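Local coordinates for protein homoprotocatechuate 2,3-dioxygenase (Brevibacterium fuscum, PDB 4Z6M) that catalyses the iron(II)-dependent ring-opening of homoprotocatechuate by dioxygen, as an extradiol dioxygenase with a facial triad of two histidines and one carboxylate, at residues Pro84-Val87 and Asp88-Glu91; Ala92-Gln95 and Glu96-Cys99. The protein carries 1 engineered substitution. All blocks are in the same frame, centred on the assembly; numbering follows the deposited sequence.

Overall arrangement
Interactions 1 and 2 follow one another along helix 84-96, their centres about 12 Å apart: residues 84-91 form its first turns, and residues 92-99 its last turn and the exit toward strand 101-104. Both are local and partly buried, within one region of the glyoxalase/dioxygenase superfamily. Interaction 1 rests with Val87 and Ala90 on strand 115-119 and pairs Asp88 and Glu91 with Arg103, while buried Asp86 takes hydrogen bonds from Thr83 and Asp14. In interaction 2 the side-chain contact is mainly apolar, with Tyr93 and Tyr94 buried around Leu97, and a Schellman motif ends the helix. Backbone bonding is thus regular in the first and rearranged in the second.

Interaction 1: residues Pro84-Val87 and Asp88-Glu91; sequences PEDV and DKAE
Lys89 lays its aliphatic chain alongside the carboxylate of Asp86, one helical turn back, the two side chains pointing the same way. The touching atom is the methylene CD, 3.5 Å from Asp86 OD1, with CE of the lysine a little farther from the same oxygen. Bends at chi3 (79°) and chi4 (120°) turn the ammonium group away from the acid, so that Lys89 NZ stays 4.6 Å from Asp86 OD1, near enough for attraction but beyond a salt bridge. The carboxylate is instead gripped by other polar partners: OD2 bonds the hydroxyl of Thr83, just before the helix, and OD1 receives the backbone N-H of Asp14, from a segment near the N-terminus.

Beneath these side chains the backbone closes regular helical turns. Lys89 N donates to Glu85 O at 3.0 Å, Ala90 N to Asp86 O at 2.9 Å, and Glu91 N to Val87 O at 3.0 Å. The methyl of Ala90 sits against the backbone, its CB 3.5 Å from both Asp86 O and Val87 O, and toward the sheet it packs, with Val87, on Leu116 of strand 115-119. On another side of the helix, Asp88 and Glu91 each form a salt bridge with Arg103, fastening successive turns to strand 101-104.

The chemistry is that of an amphipathic helix laid on a sheet: small apolar groups face the strand, and Asp86, Asp88 and Glu91 find partners outside the turn. The lysine ammonium would probably temper the negative charge of Asp86 through space, while the two hydrogen bonds fix the carboxylate in place.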
loop_
_atom_site.group_PDB
_atom_site.type_symbol
_atom_site.label_atom_id
_atom_site.label_comp_id
_atom_site.label_asym_id
_atom_site.label_seq_id
_atom_site.Cartn_x
_atom_site.Cartn_y
_atom_site.Cartn_z
ATOM N N PRO A 84 -40.317 -0.523 -0.960
ATOM C CA PRO A 84 -41.154 0.227 -1.874
ATOM C C PRO A 84 -42.055 1.253 -1.173
ATOM O O PRO A 84 -42.259 2.353 -1.685
ATOM C CB PRO A 84 -41.979 -0.865 -2.556
ATOM C CG PRO A 84 -41.101 -2.072 -2.523
ATOM C CD PRO A 84 -40.354 -1.973 -1.231
ATOM N N GLU A 85 -42.557 0.894 0.001
ATOM C CA GLU A 85 -43.460 1.734 0.781
ATOM C C GLU A 85 -42.777 3.020 1.272
ATOM O O GLU A 85 -43.436 4.030 1.526
ATOM C CB GLU A 85 -43.999 0.914 1.962
ATOM C CG GLU A 85 -44.939 -0.230 1.553
ATOM C CD GLU A 85 -44.281 -1.511 1.001
ATOM O OE1 GLU A 85 -45.037 -2.311 0.388
ATOM O OE2 GLU A 85 -43.052 -1.747 1.168
ATOM N N ASP A 86 -41.444 3.003 1.369
ATOM C CA ASP A 86 -40.716 4.215 1.729
ATOM C C ASP A 86 -40.763 5.275 0.638
ATOM O O ASP A 86 -40.580 6.454 0.935
ATOM C CB ASP A 86 -39.268 3.902 2.115
ATOM C CG ASP A 86 -39.172 3.256 3.475
ATOM O OD1 ASP A 86 -39.482 3.949 4.471
ATOM O OD2 ASP A 86 -38.769 2.078 3.547
ATOM N N VAL A 87 -41.023 4.889 -0.608
ATOM C CA VAL A 87 -41.220 5.903 -1.650
ATOM C C VAL A 87 -42.532 6.664 -1.402
ATOM O O VAL A 87 -42.555 7.902 -1.505
ATOM C CB VAL A 87 -41.124 5.309 -3.073
ATOM C CG1 VAL A 87 -41.249 6.396 -4.133
ATOM C CG2 VAL A 87 -39.804 4.547 -3.238
ATOM N N ASP A 88 -43.587 5.936 -1.026
ATOM C CA ASP A 88 -44.836 6.571 -0.581
ATOM C C ASP A 88 -44.597 7.474 0.629
ATOM O O ASP A 88 -45.124 8.582 0.683
ATOM C CB ASP A 88 -45.906 5.538 -0.209
ATOM C CG ASP A 88 -46.327 4.680 -1.364
ATOM O OD1 ASP A 88 -46.465 5.213 -2.479
ATOM O OD2 ASP A 88 -46.573 3.475 -1.119
ATOM N N LYS A 89 -43.812 7.006 1.602
ATOM C CA LYS A 89 -43.505 7.842 2.766
ATOM C C LYS A 89 -42.786 9.115 2.353
ATOM O O LYS A 89 -43.080 10.192 2.865
ATOM C CB LYS A 89 -42.708 7.083 3.816
ATOM C CG LYS A 89 -43.544 6.005 4.497
ATOM C CD LYS A 89 -42.724 4.948 5.188
ATOM C CE LYS A 89 -42.212 5.423 6.522
ATOM N NZ LYS A 89 -42.746 4.524 7.597
ATOM N N ALA A 90 -41.846 9.001 1.419
ATOM C CA ALA A 90 -41.117 10.184 0.954
ATOM C C ALA A 90 -42.055 11.200 0.284
ATOM O O ALA A 90 -41.961 12.413 0.509
ATOM C CB ALA A 90 -39.990 9.792 0.006
ATOM N N GLU A 91 -42.997 10.701 -0.506
ATOM C CA GLU A 91 -43.945 11.585 -1.175
ATOM C C GLU A 91 -44.802 12.337 -0.150
ATOM O O GLU A 91 -44.955 13.544 -0.236
ATOM C CB GLU A 91 -44.820 10.783 -2.131
ATOM C CG GLU A 91 -45.738 11.610 -2.999
ATOM C CD GLU A 91 -46.402 10.768 -4.077
ATOM O OE1 GLU A 91 -46.775 9.614 -3.786
ATOM O OE2 GLU A 91 -46.557 11.259 -5.201
#

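Interaction 2: residues Ala92-Gln95 and Glu96-Cys99; sequences AYYQ and ELGC
Leu97 sets its methyl CD1 against both Tyr93 and Tyr94, alongside where the two rings meet. It meets the two differently: Leu97 crosses Tyr93 at a slant, with CD1 3.8 Å from Tyr93 CE2, but runs beside Tyr94 in the same direction, with CD1 3.9 Å from Tyr94 CD1. Tyr93 has CG anti to its backbone N (chi1 -169°), whereas Tyr94 has CG anti to its carbonyl carbon (chi1 -79°). The rim of the Tyr93 ring, at CD2, also lies over one face of the Tyr94 ring, offset toward its rim.

Cys99 comes to Tyr94 from a different direction. Its SG lies at the ring edge, near the ring plane, 5.4 Å from the centroid of the Tyr94 ring, in a sulfur-aromatic contact whose closest carbon is Tyr94 CD1. Farther out, the two tyrosines join the helix end to its surroundings: the Tyr94 hydroxyl is hydrogen-bonded to that of Tyr169, on helix 163-172, and the Tyr93 ring, with Leu97, packs on Pro8 of the N-terminal segment. Glu96 grips that segment too, its carboxylate oxygens accepting the backbone N-H groups of Val9 and Ala10.

A Schellman motif ends the helix. Leu97 N still bonds to Tyr93 O, but with Gly98 at positive phi the chain turns back, and Cys99 N donates to Tyr94 O at 3.0 Å, with an N-H...O angle of 165°. Gly98 N reaches Gln95 O at 3.0 Å from well above the carbonyl plane, away from the lone-pair directions.

The result is a divided chemistry: the carbonyls of Ala92 to Gln95 are each bonded to an N-H of the following segment, while leucine, sulfur and aromatic carbon provide nonpolar packing beside them.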
loop_
_atom_site.group_PDB
_atom_site.type_symbol
_atom_site.label_atom_id
_atom_site.label_comp_id
_atom_site.label_asym_id
_atom_site.label_seq_id
_atom_site.Cartn_x
_atom_site.Cartn_y
_atom_site.Cartn_z
ATOM N N ALA A 92 -45.345 11.616 0.830
ATOM C CA ALA A 92 -46.167 12.227 1.884
ATOM C C ALA A 92 -45.373 13.233 2.715
ATOM O O ALA A 92 -45.881 14.285 3.089
ATOM C CB ALA A 92 -46.758 11.155 2.802
ATOM N N TYR A 93 -44.123 12.901 2.991
ATOM C CA TYR A 93 -43.258 13.751 3.807
ATOM C C TYR A 93 -42.991 15.083 3.105
ATOM O O TYR A 93 -43.187 16.160 3.686
ATOM C CB TYR A 93 -41.961 13.007 4.083
ATOM C CG TYR A 93 -41.051 13.623 5.116
ATOM C CD1 TYR A 93 -41.170 13.273 6.453
ATOM C CD2 TYR A 93 -40.005 14.468 4.750
ATOM C CE1 TYR A 93 -40.309 13.770 7.414
ATOM C CE2 TYR A 93 -39.156 14.999 5.714
ATOM C CZ TYR A 93 -39.300 14.632 7.036
ATOM O OH TYR A 93 -38.448 15.123 7.998
ATOM N N TYR A 94 -42.592 15.023 1.841
ATOM C CA TYR A 94 -42.285 16.234 1.104
ATOM C C TYR A 94 -43.533 17.044 0.732
ATOM O O TYR A 94 -43.467 18.266 0.668
ATOM C CB TYR A 94 -41.409 15.936 -0.113
ATOM C CG TYR A 94 -39.948 15.755 0.294
ATOM C CD1 TYR A 94 -39.136 16.862 0.507
ATOM C CD2 TYR A 94 -39.413 14.490 0.551
ATOM C CE1 TYR A 94 -37.821 16.716 0.910
ATOM C CE2 TYR A 94 -38.105 14.339 0.953
ATOM C CZ TYR A 94 -37.314 15.443 1.120
ATOM O OH TYR A 94 -36.013 15.252 1.511
ATOM N N GLN A 95 -44.667 16.371 0.538
ATOM C CA GLN A 95 -45.924 17.089 0.344
ATOM C C GLN A 95 -46.301 17.855 1.608
ATOM O O GLN A 95 -46.737 19.004 1.529
ATOM C CB GLN A 95 -47.027 16.147 -0.134
ATOM C CG GLN A 95 -46.810 15.801 -1.600
ATOM C CD GLN A 95 -47.783 14.767 -2.144
ATOM O OE1 GLN A 95 -48.416 14.008 -1.394
ATOM N NE2 GLN A 95 -47.890 14.717 -3.468
ATOM N N GLU A 96 -46.074 17.253 2.775
ATOM C CA GLU A 96 -46.324 17.968 4.021
ATOM C C GLU A 96 -45.404 19.173 4.211
ATOM O O GLU A 96 -45.835 20.201 4.742
ATOM C CB GLU A 96 -46.267 17.046 5.230
ATOM C CG GLU A 96 -46.726 17.766 6.493
ATOM C CD GLU A 96 -46.787 16.899 7.723
ATOM O OE1 GLU A 96 -46.841 15.652 7.591
ATOM O OE2 GLU A 96 -46.787 17.498 8.836
ATOM N N LEU A 97 -44.152 19.063 3.759
ATOM C CA LEU A 97 -43.234 20.212 3.726
ATOM C C LEU A 97 -43.563 21.290 2.691
ATOM O O LEU A 97 -42.912 22.333 2.660
ATOM C CB LEU A 97 -41.799 19.739 3.473
ATOM C CG LEU A 97 -41.139 18.919 4.584
ATOM C CD1 LEU A 97 -39.819 18.327 4.106
ATOM C CD2 LEU A 97 -40.952 19.767 5.837
ATOM N N GLY A 98 -44.539 21.034 1.830
ATOM C CA GLY A 98 -44.944 21.997 0.809
ATOM C C GLY A 98 -44.016 22.055 -0.380
ATOM O O GLY A 98 -43.947 23.091 -1.070
ATOM N N CYS A 99 -43.306 20.950 -0.630
ATOM C CA CYS A 99 -42.341 20.915 -1.705
ATOM C C CYS A 99 -42.987 20.330 -2.937
ATOM O O CYS A 99 -43.876 19.460 -2.859
ATOM C CB CYS A 99 -41.146 20.058 -1.322
ATOM S SG CYS A 99 -40.136 20.754 -0.006
#